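Local coordinates for kinetochore protein Mis16 (Schizosaccharomyces japonicus, PDB 4XYH), which probably serves as a WD-repeat histone chaperone that independently recognises histone H4 and the CENP-A chaperone Scm3 in the handling of centromeric chromatin, at residues A[340-343]-A[349-352]; A[397-400]-A[406-409]; A[197-202]-A[207-212]; A[250-253]-A[259-262]; A[58-63]-A[142-147]. All coordinates share one frame; numbering follows the deposited sequence.

Contact 1 of 5, residues A[340-343]-A[349-352]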
loop_
_atom_site.group_PDB
_atom_site.type_symbol
_atom_site.label_atom_id
_atom_site.label_comp_id
_atom_site.label_asym_id
_atom_site.label_seq_id
_atom_site.Cartn_x
_atom_site.Cartn_y
_atom_site.Cartn_z
ATOM N N ILE A 340 4.693 14.238 -6.878
ATOM C CA ILE A 340 4.374 13.024 -7.609
ATOM C C ILE A 340 3.702 11.999 -6.700
ATOM O O ILE A 340 4.221 11.681 -5.624
ATOM C CB ILE A 340 5.645 12.399 -8.219
ATOM C CG1 ILE A 340 6.373 13.400 -9.136
ATOM C CG2 ILE A 340 5.322 11.092 -8.928
ATOM C CD1 ILE A 340 5.653 13.748 -10.424
ATOM N N LEU A 341 2.546 11.497 -7.122
ATOM C CA LEU A 341 1.906 10.371 -6.439
ATOM C C LEU A 341 1.331 9.366 -7.441
ATOM O O LEU A 341 1.144 9.667 -8.619
ATOM C CB LEU A 341 0.806 10.845 -5.482
ATOM C CG LEU A 341 -0.562 11.215 -6.045
ATOM C CD1 LEU A 341 -1.607 11.338 -4.943
ATOM C CD2 LEU A 341 -0.440 12.526 -6.776
ATOM N N VAL A 342 1.086 8.157 -6.958
ATOM C CA VAL A 342 0.617 7.075 -7.791
ATOM C C VAL A 342 -0.671 6.509 -7.175
ATOM O O VAL A 342 -0.815 6.473 -5.947
ATOM C CB VAL A 342 1.710 5.976 -7.945
ATOM C CG1 VAL A 342 1.941 5.207 -6.635
ATOM C CG2 VAL A 342 1.330 5.034 -9.018
ATOM N N THR A 343 -1.615 6.112 -8.026
ATOM C CA THR A 343 -2.872 5.533 -7.579
ATOM C C THR A 343 -3.190 4.277 -8.391
ATOM O O THR A 343 -2.647 4.073 -9.477
ATOM C CB THR A 343 -4.054 6.531 -7.707
ATOM O OG1 THR A 343 -4.262 6.869 -9.086
ATOM C CG2 THR A 343 -3.779 7.801 -6.922
ATOM N N ARG A 349 -5.984 0.052 -13.963
ATOM C CA ARG A 349 -4.923 0.990 -14.325
ATOM C C ARG A 349 -4.150 1.495 -13.105
ATOM O O ARG A 349 -4.688 1.591 -11.993
ATOM C CB ARG A 349 -5.501 2.187 -15.088
ATOM C CG ARG A 349 -6.289 1.823 -16.333
ATOM C CD ARG A 349 -5.372 1.313 -17.439
ATOM N NE ARG A 349 -6.131 0.858 -18.600
ATOM C CZ ARG A 349 -6.306 -0.422 -18.934
ATOM N NH1 ARG A 349 -5.758 -1.405 -18.207
ATOM N NH2 ARG A 349 -7.027 -0.715 -20.005
ATOM N N VAL A 350 -2.881 1.818 -13.318
ATOM C CA VAL A 350 -2.103 2.556 -12.321
ATOM C C VAL A 350 -1.766 3.936 -12.901
ATOM O O VAL A 350 -1.092 4.043 -13.914
ATOM C CB VAL A 350 -0.821 1.807 -11.922
ATOM C CG1 VAL A 350 -0.043 2.605 -10.899
ATOM C CG2 VAL A 350 -1.161 0.430 -11.337
ATOM N N CYS A 351 -2.259 4.990 -12.274
ATOM C CA CYS A 351 -1.985 6.338 -12.757
ATOM C C CYS A 351 -0.907 7.030 -11.927
ATOM O O CYS A 351 -0.906 6.954 -10.701
ATOM C CB CYS A 351 -3.266 7.176 -12.754
ATOM S SG CYS A 351 -4.517 6.624 -13.979
ATOM N N VAL A 352 0.018 7.694 -12.610
ATOM C CA VAL A 352 1.008 8.527 -11.944
ATOM C C VAL A 352 0.615 9.985 -12.164
ATOM O O VAL A 352 0.358 10.386 -13.303
ATOM C CB VAL A 352 2.431 8.278 -12.481
ATOM C CG1 VAL A 352 3.454 9.079 -11.676
ATOM C CG2 VAL A 352 2.750 6.785 -12.476
#

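Contact 2 of 5, residues A[397-400]-A[406-409]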
loop_
_atom_site.group_PDB
_atom_site.type_symbol
_atom_site.label_atom_id
_atom_site.label_comp_id
_atom_site.label_asym_id
_atom_site.label_seq_id
_atom_site.Cartn_x
_atom_site.Cartn_y
_atom_site.Cartn_z
ATOM N N VAL A 397 11.056 3.673 -10.063
ATOM C CA VAL A 397 10.772 2.256 -10.191
ATOM C C VAL A 397 9.597 1.896 -9.292
ATOM O O VAL A 397 9.594 2.240 -8.118
ATOM C CB VAL A 397 11.993 1.393 -9.834
ATOM C CG1 VAL A 397 11.620 -0.092 -9.836
ATOM C CG2 VAL A 397 13.152 1.672 -10.816
ATOM N N LEU A 398 8.599 1.201 -9.838
ATOM C CA LEU A 398 7.428 0.821 -9.052
ATOM C C LEU A 398 7.184 -0.669 -9.115
ATOM O O LEU A 398 7.520 -1.324 -10.102
ATOM C CB LEU A 398 6.177 1.568 -9.527
ATOM C CG LEU A 398 6.302 3.067 -9.246
ATOM C CD1 LEU A 398 6.848 3.830 -10.465
ATOM C CD2 LEU A 398 5.020 3.666 -8.766
ATOM N N ALA A 399 6.611 -1.198 -8.046
ATOM C CA ALA A 399 6.099 -2.547 -8.041
ATOM C C ALA A 399 4.584 -2.466 -7.894
ATOM O O ALA A 399 4.077 -1.661 -7.105
ATOM C CB ALA A 399 6.723 -3.366 -6.898
ATOM N N SER A 400 3.859 -3.287 -8.650
ATOM C CA SER A 400 2.405 -3.343 -8.516
ATOM C C SER A 400 1.892 -4.769 -8.682
ATOM O O SER A 400 2.451 -5.557 -9.444
ATOM C CB SER A 400 1.722 -2.403 -9.524
ATOM O OG SER A 400 2.201 -2.601 -10.850
ATOM N N ILE A 406 -0.294 -11.706 -10.797
ATOM C CA ILE A 406 0.765 -11.017 -11.519
ATOM C C ILE A 406 1.422 -9.925 -10.691
ATOM O O ILE A 406 0.741 -9.032 -10.175
ATOM C CB ILE A 406 0.234 -10.397 -12.826
ATOM C CG1 ILE A 406 -0.114 -11.500 -13.817
ATOM C CG2 ILE A 406 1.280 -9.500 -13.450
ATOM C CD1 ILE A 406 1.055 -12.384 -14.135
ATOM N N LEU A 407 2.742 -10.020 -10.551
ATOM C CA LEU A 407 3.553 -8.941 -10.013
ATOM C C LEU A 407 4.279 -8.227 -11.158
ATOM O O LEU A 407 4.906 -8.863 -11.993
ATOM C CB LEU A 407 4.569 -9.463 -8.993
ATOM C CG LEU A 407 5.671 -8.463 -8.614
ATOM C CD1 LEU A 407 5.087 -7.252 -7.911
ATOM C CD2 LEU A 407 6.754 -9.110 -7.749
ATOM N N GLN A 408 4.183 -6.906 -11.203
ATOM C CA GLN A 408 4.913 -6.161 -12.219
ATOM C C GLN A 408 5.827 -5.130 -11.584
ATOM O O GLN A 408 5.439 -4.421 -10.652
ATOM C CB GLN A 408 3.956 -5.479 -13.200
ATOM C CG GLN A 408 3.678 -6.299 -14.423
ATOM C CD GLN A 408 2.530 -5.762 -15.260
ATOM O OE1 GLN A 408 2.014 -4.660 -15.019
ATOM N NE2 GLN A 408 2.113 -6.553 -16.248
ATOM N N ILE A 409 7.048 -5.080 -12.101
ATOM C CA ILE A 409 8.045 -4.111 -11.708
ATOM C C ILE A 409 8.378 -3.270 -12.933
ATOM O O ILE A 409 8.887 -3.781 -13.925
ATOM C CB ILE A 409 9.297 -4.798 -11.143
ATOM C CG1 ILE A 409 8.909 -5.601 -9.900
ATOM C CG2 ILE A 409 10.387 -3.772 -10.806
ATOM C CD1 ILE A 409 10.057 -6.334 -9.248
#

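Contact 3 of 5, residues A[197-202]-A[207-212]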
loop_
_atom_site.group_PDB
_atom_site.type_symbol
_atom_site.label_atom_id
_atom_site.label_comp_id
_atom_site.label_asym_id
_atom_site.label_seq_id
_atom_site.Cartn_x
_atom_site.Cartn_y
_atom_site.Cartn_z
ATOM N N THR A 197 6.147 1.053 17.903
ATOM C CA THR A 197 4.713 1.336 17.955
ATOM C C THR A 197 4.088 1.204 16.554
ATOM O O THR A 197 4.693 1.623 15.572
ATOM C CB THR A 197 4.445 2.739 18.533
ATOM O OG1 THR A 197 4.713 2.720 19.938
ATOM C CG2 THR A 197 2.988 3.175 18.293
ATOM N N LEU A 198 2.909 0.590 16.463
ATOM C CA LEU A 198 2.213 0.442 15.183
ATOM C C LEU A 198 0.706 0.484 15.390
ATOM O O LEU A 198 0.221 0.429 16.526
ATOM C CB LEU A 198 2.589 -0.870 14.488
ATOM C CG LEU A 198 2.146 -2.161 15.188
ATOM C CD1 LEU A 198 1.940 -3.275 14.188
ATOM C CD2 LEU A 198 3.196 -2.575 16.217
ATOM N N ALA A 199 -0.037 0.566 14.299
ATOM C CA ALA A 199 -1.494 0.596 14.398
ATOM C C ALA A 199 -2.152 -0.303 13.367
ATOM O O ALA A 199 -1.612 -0.518 12.276
ATOM C CB ALA A 199 -2.002 2.025 14.245
ATOM N N THR A 200 -3.334 -0.810 13.715
ATOM C CA THR A 200 -4.119 -1.624 12.798
ATOM C C THR A 200 -5.599 -1.206 12.801
ATOM O O THR A 200 -6.110 -0.703 13.806
ATOM C CB THR A 200 -4.030 -3.112 13.156
ATOM O OG1 THR A 200 -4.483 -3.304 14.504
ATOM C CG2 THR A 200 -2.602 -3.604 13.030
ATOM N N GLY A 201 -6.268 -1.414 11.668
ATOM C CA GLY A 201 -7.685 -1.157 11.527
ATOM C C GLY A 201 -8.267 -2.243 10.634
ATOM O O GLY A 201 -7.651 -2.634 9.640
ATOM N N THR A 202 -9.442 -2.755 10.990
ATOM C CA THR A 202 -10.032 -3.853 10.237
ATOM C C THR A 202 -11.522 -3.658 9.982
ATOM O O THR A 202 -12.084 -2.595 10.247
ATOM C CB THR A 202 -9.875 -5.204 10.961
ATOM O OG1 THR A 202 -10.826 -5.286 12.033
ATOM C CG2 THR A 202 -8.444 -5.401 11.496
ATOM N N ILE A 207 -9.731 0.518 15.785
ATOM C CA ILE A 207 -8.343 0.820 15.503
ATOM C C ILE A 207 -7.547 0.459 16.741
ATOM O O ILE A 207 -7.853 0.941 17.836
ATOM C CB ILE A 207 -8.101 2.317 15.178
ATOM C CG1 ILE A 207 -8.716 2.712 13.837
ATOM C CG2 ILE A 207 -6.621 2.611 15.168
ATOM C CD1 ILE A 207 -8.773 4.238 13.629
ATOM N N CYS A 208 -6.531 -0.384 16.590
ATOM C CA CYS A 208 -5.712 -0.705 17.741
ATOM C C CYS A 208 -4.342 -0.084 17.605
ATOM O O CYS A 208 -3.789 -0.037 16.517
ATOM C CB CYS A 208 -5.588 -2.212 17.923
ATOM S SG CYS A 208 -7.131 -3.025 18.294
ATOM N N VAL A 209 -3.799 0.401 18.716
ATOM C CA VAL A 209 -2.421 0.869 18.741
ATOM C C VAL A 209 -1.632 -0.106 19.607
ATOM O O VAL A 209 -2.068 -0.477 20.698
ATOM C CB VAL A 209 -2.295 2.308 19.275
ATOM C CG1 VAL A 209 -0.814 2.698 19.431
ATOM C CG2 VAL A 209 -3.029 3.288 18.343
ATOM N N TRP A 210 -0.487 -0.535 19.087
ATOM C CA TRP A 210 0.299 -1.593 19.683
ATOM C C TRP A 210 1.701 -1.089 20.009
ATOM O O TRP A 210 2.198 -0.151 19.395
ATOM C CB TRP A 210 0.394 -2.799 18.737
ATOM C CG TRP A 210 -0.927 -3.295 18.146
ATOM C CD1 TRP A 210 -1.530 -2.861 16.997
ATOM C CD2 TRP A 210 -1.762 -4.349 18.661
ATOM N NE1 TRP A 210 -2.686 -3.571 16.768
ATOM C CE2 TRP A 210 -2.852 -4.487 17.775
ATOM C CE3 TRP A 210 -1.697 -5.175 19.794
ATOM C CZ2 TRP A 210 -3.871 -5.410 17.986
ATOM C CZ3 TRP A 210 -2.700 -6.101 20.001
ATOM C CH2 TRP A 210 -3.781 -6.213 19.096
ATOM N N ASP A 211 2.355 -1.733 20.960
ATOM C CA ASP A 211 3.730 -1.364 21.283
ATOM C C ASP A 211 4.539 -2.629 21.568
ATOM O O ASP A 211 4.231 -3.369 22.491
ATOM C CB ASP A 211 3.748 -0.402 22.468
ATOM C CG ASP A 211 5.144 0.089 22.814
ATOM O OD1 ASP A 211 6.086 -0.097 22.009
ATOM O OD2 ASP A 211 5.293 0.679 23.906
ATOM N N ILE A 212 5.557 -2.889 20.754
ATOM C CA ILE A 212 6.328 -4.121 20.899
ATOM C C ILE A 212 7.774 -3.850 21.292
ATOM O O ILE A 212 8.559 -4.789 21.422
ATOM C CB ILE A 212 6.322 -4.970 19.596
ATOM C CG1 ILE A 212 6.928 -4.159 18.449
ATOM C CG2 ILE A 212 4.921 -5.446 19.285
ATOM C CD1 ILE A 212 7.491 -4.999 17.343
HETATM O O HOH W 1 7.118 1.957 20.950
#

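Contact 4 of 5, residues A[250-253]-A[259-262]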
loop_
_atom_site.group_PDB
_atom_site.type_symbol
_atom_site.label_atom_id
_atom_site.label_comp_id
_atom_site.label_asym_id
_atom_site.label_seq_id
_atom_site.Cartn_x
_atom_site.Cartn_y
_atom_site.Cartn_z
ATOM N N LEU A 250 0.446 11.443 15.660
ATOM C CA LEU A 250 -0.557 11.806 14.679
ATOM C C LEU A 250 -0.842 10.634 13.747
ATOM O O LEU A 250 -0.019 10.267 12.897
ATOM C CB LEU A 250 -0.124 13.039 13.884
ATOM C CG LEU A 250 -1.233 13.845 13.200
ATOM C CD1 LEU A 250 -0.771 15.256 12.958
ATOM C CD2 LEU A 250 -1.648 13.224 11.882
ATOM N N LEU A 251 -2.038 10.074 13.905
ATOM C CA LEU A 251 -2.474 8.923 13.130
ATOM C C LEU A 251 -3.697 9.307 12.311
ATOM O O LEU A 251 -4.636 9.894 12.853
ATOM C CB LEU A 251 -2.803 7.751 14.057
ATOM C CG LEU A 251 -3.431 6.524 13.398
ATOM C CD1 LEU A 251 -2.374 5.791 12.591
ATOM C CD2 LEU A 251 -4.029 5.625 14.460
ATOM N N THR A 252 -3.692 8.994 11.017
ATOM C CA THR A 252 -4.874 9.228 10.198
ATOM C C THR A 252 -5.540 7.917 9.760
ATOM O O THR A 252 -4.865 6.906 9.563
ATOM C CB THR A 252 -4.556 10.059 8.948
ATOM O OG1 THR A 252 -5.779 10.320 8.254
ATOM C CG2 THR A 252 -3.597 9.325 8.015
ATOM N N SER A 253 -6.861 7.934 9.604
ATOM C CA SER A 253 -7.586 6.738 9.149
ATOM C C SER A 253 -8.711 7.116 8.203
ATOM O O SER A 253 -9.211 8.228 8.259
ATOM C CB SER A 253 -8.158 5.954 10.334
ATOM O OG SER A 253 -9.148 6.723 11.019
ATOM N N THR A 259 -15.570 8.780 6.140
ATOM C CA THR A 259 -14.831 9.822 6.863
ATOM C C THR A 259 -13.307 9.707 6.788
ATOM O O THR A 259 -12.743 8.626 6.553
ATOM C CB THR A 259 -15.216 9.869 8.353
ATOM O OG1 THR A 259 -14.797 8.664 9.014
ATOM C CG2 THR A 259 -16.723 10.058 8.508
ATOM N N LEU A 260 -12.666 10.855 6.983
ATOM C CA LEU A 260 -11.228 10.979 7.113
ATOM C C LEU A 260 -11.004 11.493 8.509
ATOM O O LEU A 260 -11.556 12.531 8.867
ATOM C CB LEU A 260 -10.663 11.957 6.083
ATOM C CG LEU A 260 -9.245 12.480 6.322
ATOM C CD1 LEU A 260 -8.212 11.356 6.120
ATOM C CD2 LEU A 260 -8.938 13.674 5.397
ATOM N N GLN A 261 -10.232 10.785 9.323
ATOM C CA GLN A 261 -10.089 11.218 10.712
ATOM C C GLN A 261 -8.629 11.337 11.115
ATOM O O GLN A 261 -7.757 10.660 10.572
ATOM C CB GLN A 261 -10.844 10.278 11.666
ATOM C CG GLN A 261 -12.315 10.034 11.282
ATOM C CD GLN A 261 -13.118 9.389 12.394
ATOM O OE1 GLN A 261 -12.789 9.532 13.562
ATOM N NE2 GLN A 261 -14.177 8.676 12.032
ATOM N N ILE A 262 -8.370 12.239 12.056
ATOM C CA ILE A 262 -7.034 12.426 12.600
ATOM C C ILE A 262 -7.107 12.082 14.063
ATOM O O ILE A 262 -7.981 12.577 14.776
ATOM C CB ILE A 262 -6.520 13.870 12.424
ATOM C CG1 ILE A 262 -6.519 14.257 10.944
ATOM C CG2 ILE A 262 -5.134 14.008 13.033
ATOM C CD1 ILE A 262 -5.516 13.462 10.114
#

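Contact 5 of 5, residues A[58-63]-A[142-147]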
loop_
_atom_site.group_PDB
_atom_site.type_symbol
_atom_site.label_atom_id
_atom_site.label_comp_id
_atom_site.label_asym_id
_atom_site.label_seq_id
_atom_site.Cartn_x
_atom_site.Cartn_y
_atom_site.Cartn_z
ATOM N N TRP A 58 8.820 -2.634 -1.090
ATOM C CA TRP A 58 10.265 -2.672 -1.348
ATOM C C TRP A 58 11.043 -2.548 -0.050
ATOM O O TRP A 58 10.748 -1.670 0.761
ATOM C CB TRP A 58 10.711 -1.533 -2.271
ATOM C CG TRP A 58 10.224 -1.607 -3.656
ATOM C CD1 TRP A 58 9.108 -1.016 -4.160
ATOM C CD2 TRP A 58 10.839 -2.298 -4.738
ATOM N NE1 TRP A 58 8.986 -1.296 -5.499
ATOM C CE2 TRP A 58 10.036 -2.090 -5.877
ATOM C CE3 TRP A 58 11.993 -3.077 -4.858
ATOM C CZ2 TRP A 58 10.348 -2.627 -7.121
ATOM C CZ3 TRP A 58 12.300 -3.612 -6.091
ATOM C CH2 TRP A 58 11.481 -3.383 -7.209
ATOM N N PHE A 59 12.045 -3.401 0.137
ATOM C CA PHE A 59 12.992 -3.207 1.221
ATOM C C PHE A 59 14.020 -2.130 0.843
ATOM O O PHE A 59 14.432 -2.025 -0.322
ATOM C CB PHE A 59 13.727 -4.504 1.552
ATOM C CG PHE A 59 12.921 -5.497 2.343
ATOM C CD1 PHE A 59 12.824 -5.386 3.717
ATOM C CD2 PHE A 59 12.287 -6.565 1.709
ATOM C CE1 PHE A 59 12.104 -6.322 4.461
ATOM C CE2 PHE A 59 11.567 -7.505 2.441
ATOM C CZ PHE A 59 11.478 -7.382 3.826
ATOM N N PRO A 60 14.442 -1.325 1.826
ATOM C CA PRO A 60 15.540 -0.379 1.573
ATOM C C PRO A 60 16.851 -1.116 1.313
ATOM O O PRO A 60 17.089 -2.174 1.922
ATOM C CB PRO A 60 15.626 0.435 2.878
ATOM C CG PRO A 60 14.382 0.147 3.610
ATOM C CD PRO A 60 13.947 -1.232 3.205
ATOM N N GLY A 61 17.687 -0.587 0.426
ATOM C CA GLY A 61 19.020 -1.141 0.235
ATOM C C GLY A 61 19.203 -1.972 -1.020
ATOM O O GLY A 61 18.230 -2.359 -1.653
ATOM N N SER A 62 20.460 -2.238 -1.377
ATOM C CA SER A 62 20.787 -3.067 -2.536
ATOM C C SER A 62 22.168 -3.698 -2.398
ATOM O O SER A 62 23.006 -3.208 -1.648
ATOM C CB SER A 62 20.728 -2.243 -3.825
ATOM O OG SER A 62 21.617 -1.146 -3.761
ATOM N N GLU A 63 22.389 -4.789 -3.126
ATOM C CA GLU A 63 23.694 -5.449 -3.188
ATOM C C GLU A 63 24.280 -5.285 -4.581
ATOM O O GLU A 63 23.556 -5.384 -5.570
ATOM C CB GLU A 63 23.583 -6.939 -2.834
ATOM C CG GLU A 63 23.304 -7.229 -1.353
ATOM C CD GLU A 63 24.504 -6.947 -0.450
ATOM O OE1 GLU A 63 25.188 -7.918 -0.055
ATOM O OE2 GLU A 63 24.759 -5.763 -0.129
ATOM N N GLN A 142 12.534 1.557 11.395
ATOM C CA GLN A 142 13.781 1.688 12.169
ATOM C C GLN A 142 14.613 0.409 12.177
ATOM O O GLN A 142 15.753 0.408 12.622
ATOM C CB GLN A 142 13.473 2.097 13.616
ATOM C CG GLN A 142 12.731 3.423 13.756
ATOM C CD GLN A 142 11.210 3.257 13.755
ATOM O OE1 GLN A 142 10.671 2.195 13.399
ATOM N NE2 GLN A 142 10.514 4.303 14.184
ATOM N N ASN A 143 14.009 -0.682 11.709
ATOM C CA ASN A 143 14.695 -1.963 11.559
ATOM C C ASN A 143 13.894 -2.953 10.708
ATOM O O ASN A 143 13.063 -3.678 11.232
ATOM C CB ASN A 143 14.994 -2.560 12.942
ATOM C CG ASN A 143 15.594 -3.966 12.866
ATOM O OD1 ASN A 143 15.994 -4.432 11.779
ATOM N ND2 ASN A 143 15.665 -4.650 14.020
ATOM N N PRO A 144 14.151 -2.971 9.392
ATOM C CA PRO A 144 13.432 -3.789 8.405
ATOM C C PRO A 144 13.430 -5.292 8.655
ATOM O O PRO A 144 12.722 -6.005 7.927
ATOM C CB PRO A 144 14.159 -3.463 7.096
ATOM C CG PRO A 144 14.613 -2.080 7.305
ATOM C CD PRO A 144 15.059 -2.019 8.735
ATOM N N ASP A 145 14.189 -5.781 9.633
ATOM C CA ASP A 145 14.151 -7.208 9.958
ATOM C C ASP A 145 12.892 -7.547 10.740
ATOM O O ASP A 145 12.526 -8.720 10.876
ATOM C CB ASP A 145 15.378 -7.647 10.780
ATOM C CG ASP A 145 16.658 -7.759 9.949
ATOM O OD1 ASP A 145 16.588 -8.064 8.730
ATOM O OD2 ASP A 145 17.746 -7.556 10.547
ATOM N N ILE A 146 12.259 -6.524 11.296
ATOM C CA ILE A 146 11.016 -6.710 12.035
ATOM C C ILE A 146 9.810 -6.464 11.100
ATOM O O ILE A 146 9.636 -5.360 10.580
ATOM C CB ILE A 146 10.949 -5.761 13.274
ATOM C CG1 ILE A 146 12.170 -5.980 14.187
ATOM C CG2 ILE A 146 9.646 -5.920 14.016
ATOM C CD1 ILE A 146 12.273 -7.384 14.768
ATOM N N ILE A 147 9.003 -7.502 10.866
ATOM C CA ILE A 147 7.842 -7.394 9.966
ATOM C C ILE A 147 6.545 -7.514 10.771
ATOM O O ILE A 147 6.422 -8.394 11.642
ATOM C CB ILE A 147 7.824 -8.493 8.870
ATOM C CG1 ILE A 147 9.194 -8.671 8.204
ATOM C CG2 ILE A 147 6.695 -8.226 7.831
ATOM C CD1 ILE A 147 9.678 -7.459 7.464
#

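Contact 1 of 5, residues A[340-343]-A[349-352]
V342 and V350 form the tight part of this contact. CG2 of V342 and CG1 of V350 come within 3.4 Å, closer than methyl groups usually pack, on the diagonal between neighbouring antiparallel strands. The first torsion of V342 (chi1 70°) leaves CG2 anti to the backbone N, aimed across the strand gap, where it also lies close to the C=O of C351. V352 faces V342 in a non-hydrogen-bonded pair, and its CG2 keeps a more ordinary 4.1 Å from CG2 of V342. I340 extends this row, CG2 touching CG1 of V352 at 3.9 Å. Branched aliphatic residues suit the face, since L388 and W390 of strand 385-390 pack against it. The other face is more polar. T343 and C351 are a hydrogen-bonded pair, T343 N giving the straighter bond to C351 O (2.9 Å) and C351 N a more bent one to T343 O (3.0 Å). On the same face, OG1 of T343 lies 3.8 Å from CB of C351. Looser by far is R349, partly exposed, whose nearest side-chain atom, CB, is 6.6 Å from O of T343 and whose chain runs outward to a salt bridge with E29. H324 and W353 both bond the hydroxyl of T343; the three belong to the histidine, serine/threonine, tryptophan and aspartate tetrad that marks WD-repeat propeller blades.

Contact 2 of 5, residues A[397-400]-A[406-409]
S400 and Q408 face each other as a hydrogen-bonded antiparallel pair, S400 N binding Q408 O and Q408 N returning a nearly straight bond (175°) to S400 O, both at 2.8 Å. The side chain of Q408 begins beside its partner, with CB 4.1 Å from OG of S400 and 4.0 Å from O of S400. CG and CD carry the chain, extended at chi2 (169°), away from S400 toward H378 and G380. At the tip OE1 accepts from NE2 of H378, while NE2 donates to the carbonyl of G380, so a buried amide has both functions met and its flip is fixed. The small hydroxyl of S400 fits next to CB of Q408 and is itself bonded to H381 and to the indole NH of W410. On the reverse face the chemistry is apolar: CG1 of V397 meets CG2 of I409 at 4.0 Å, and A399 offers just a methyl, 4.3 Å from CD1 of L407 and equally far from CG1 of I409. That small residue leaves space for W58, whose indole packs among V397, A399 and I409, the A399 methyl near NE1 and I409 at the ring edge. Strand 406-412 is flanked by 398-402 and by the N-terminal strand 41-48, which completes the blade in the velcro closure familiar from propellers, and strand 385-390 runs along the far side of 398-402.

Contact 3 of 5, residues A[197-202]-A[207-212]
T200 and W210 meet at about a right angle, hydroxyl against indole edge. NE1 of W210 donates to OG1 of T200 over 2.9 Å in an almost perfectly straight bond (177°), and the oxygen lies in the plane of the ring. Two torsions place the groups: chi1 of -49° sets the indole beside its own backbone N, and the threonine, at 58°, stands its OG1 between backbone N and carbonyl carbon, facing the ring. The same hydroxyl is bonded to H181, giving the histidine–threonine–tryptophan network of a WD-repeat blade, with serine or threonine on the second strand and tryptophan on the third. C208, directly opposite T200, is slim enough to leave the hydroxyl clear, its CB 3.8 Å from OG1. L198 and W210 cross obliquely, CD2 of the leucine resting at 3.8 Å from CB of the tryptophan. Between the strands the backbones bond in pairs, L198 with W210 and T200 with C208, while the strands run antiparallel, 157° between their directions. The other face carries A199 with V209 and, diagonally, CG2 of T197 at 4.0 Å from CG1 of V209. At its outer end OG1 of T197 and OD1 of D211 stand 3.8 Å apart, too far for a direct bond. A water spans them, accepting from the threonine at 2.7 Å and donating to the carboxylate, whose OD1 also takes the backbone N–H of K213.

Contact 4 of 5, residues A[250-253]-A[259-262]
Strands 250-253 and 259-262 run antiparallel at 171°, their axes 4.8 Å apart, with T252 facing I262 in a non-hydrogen-bonded pair and S253 facing Q261 in a hydrogen-bonded one. Q261 N binds S253 O at 3.0 Å. The carbonyl of Q261 is gripped twice, by S253 N at 3.0 Å and by OG1 of T252 at 3.1 Å, the two donors arriving from opposite faces of its plane. Chi1 of T252 (-176°) swings the hydroxyl across the gap, where it also touches CD1 of L260 at 3.4 Å, while CB of T252 meets CD1 of I262 at 3.7 Å. A valine here would probably cost the Q261 carbonyl its second donor, leaving S253 N as its one donor across this pair. L250 extends the apolar row, CD2 lying 3.8 Å from CG2 of I262. On the reverse face NE2 of Q261 donates within the amide plane to OG1 of T259, itself bonded to OD1 of D257, and also to the carbonyl of R233. S253, small and polar, bonds H234 and H263 through its hydroxyl, part of the WD-repeat hydrogen-bonded network in which H263 takes the place usual for tryptophan.

Contact 5 of 5, residues A[58-63]-A[142-147]
F59 and P144 bring their backbones no nearer than 7.2 Å between CA atoms, so a loop and a turn meet here through side chains rather than as paired strands. The setting is a junction between adjacent blades of the WD propeller: F59 follows strand 56-58 of one sheet, and the turn between strands 136-140 and 146-150 belongs to the next. That turn is type I from N143 to I146, closed by I146 N to N143 O at 3.0 Å. Proline suits its second position, where the ring already holds phi near -60°. The phenyl of F59 presents its edge, CE1 lying 3.5 Å from the carbonyl oxygen of P144, which sits in the ring plane. The ring and the proline lie alongside each other, pointing opposite ways, CD1 to CB of P144 at 4.1 Å, and CE1 of F59 meets CD1 of I147, which crosses at about a right angle, at 4.0 Å. Chi1 of -77° puts the phenyl ring beside its own backbone N, pointing at the turn. Close by, F139 meets the same ring with planes about 20° apart. A serine in place of F59 is likely to open a gap between the blades, with I147 CD1 and P144 CB left without their aromatic neighbour. At the more exposed margin CD of P60 rests at 4.2 Å from CG of P144, one proline ring against another. Within the turn, N143 makes an Asx turn: its OD1 accepts from D145 N at 3.1 Å, the donor standing above the carbonyl plane.

Overall arrangement
Along the chain contact 5 comes first, then contacts 3, 4, 1 and 2, each in series round a propeller of seven sheets. Contacts 1 to 4 are hairpins within four separate blades, while contact 5 joins two further ones. Neighbours pack directly: contacts 3 and 4, centres 14 Å apart, meet through I207 with L251 and S253, and contacts 1 and 2, centres 12 Å apart, through V342 and L398. W58 of contact 5 lies against A399 of contact 2, and I146 reaches I212 of contact 3. Contacts 4 and 1 are 22 Å apart, with the blade of strand 284-289 between them. The chain thus closes into a ring that probably serves as the scaffold for histone binding.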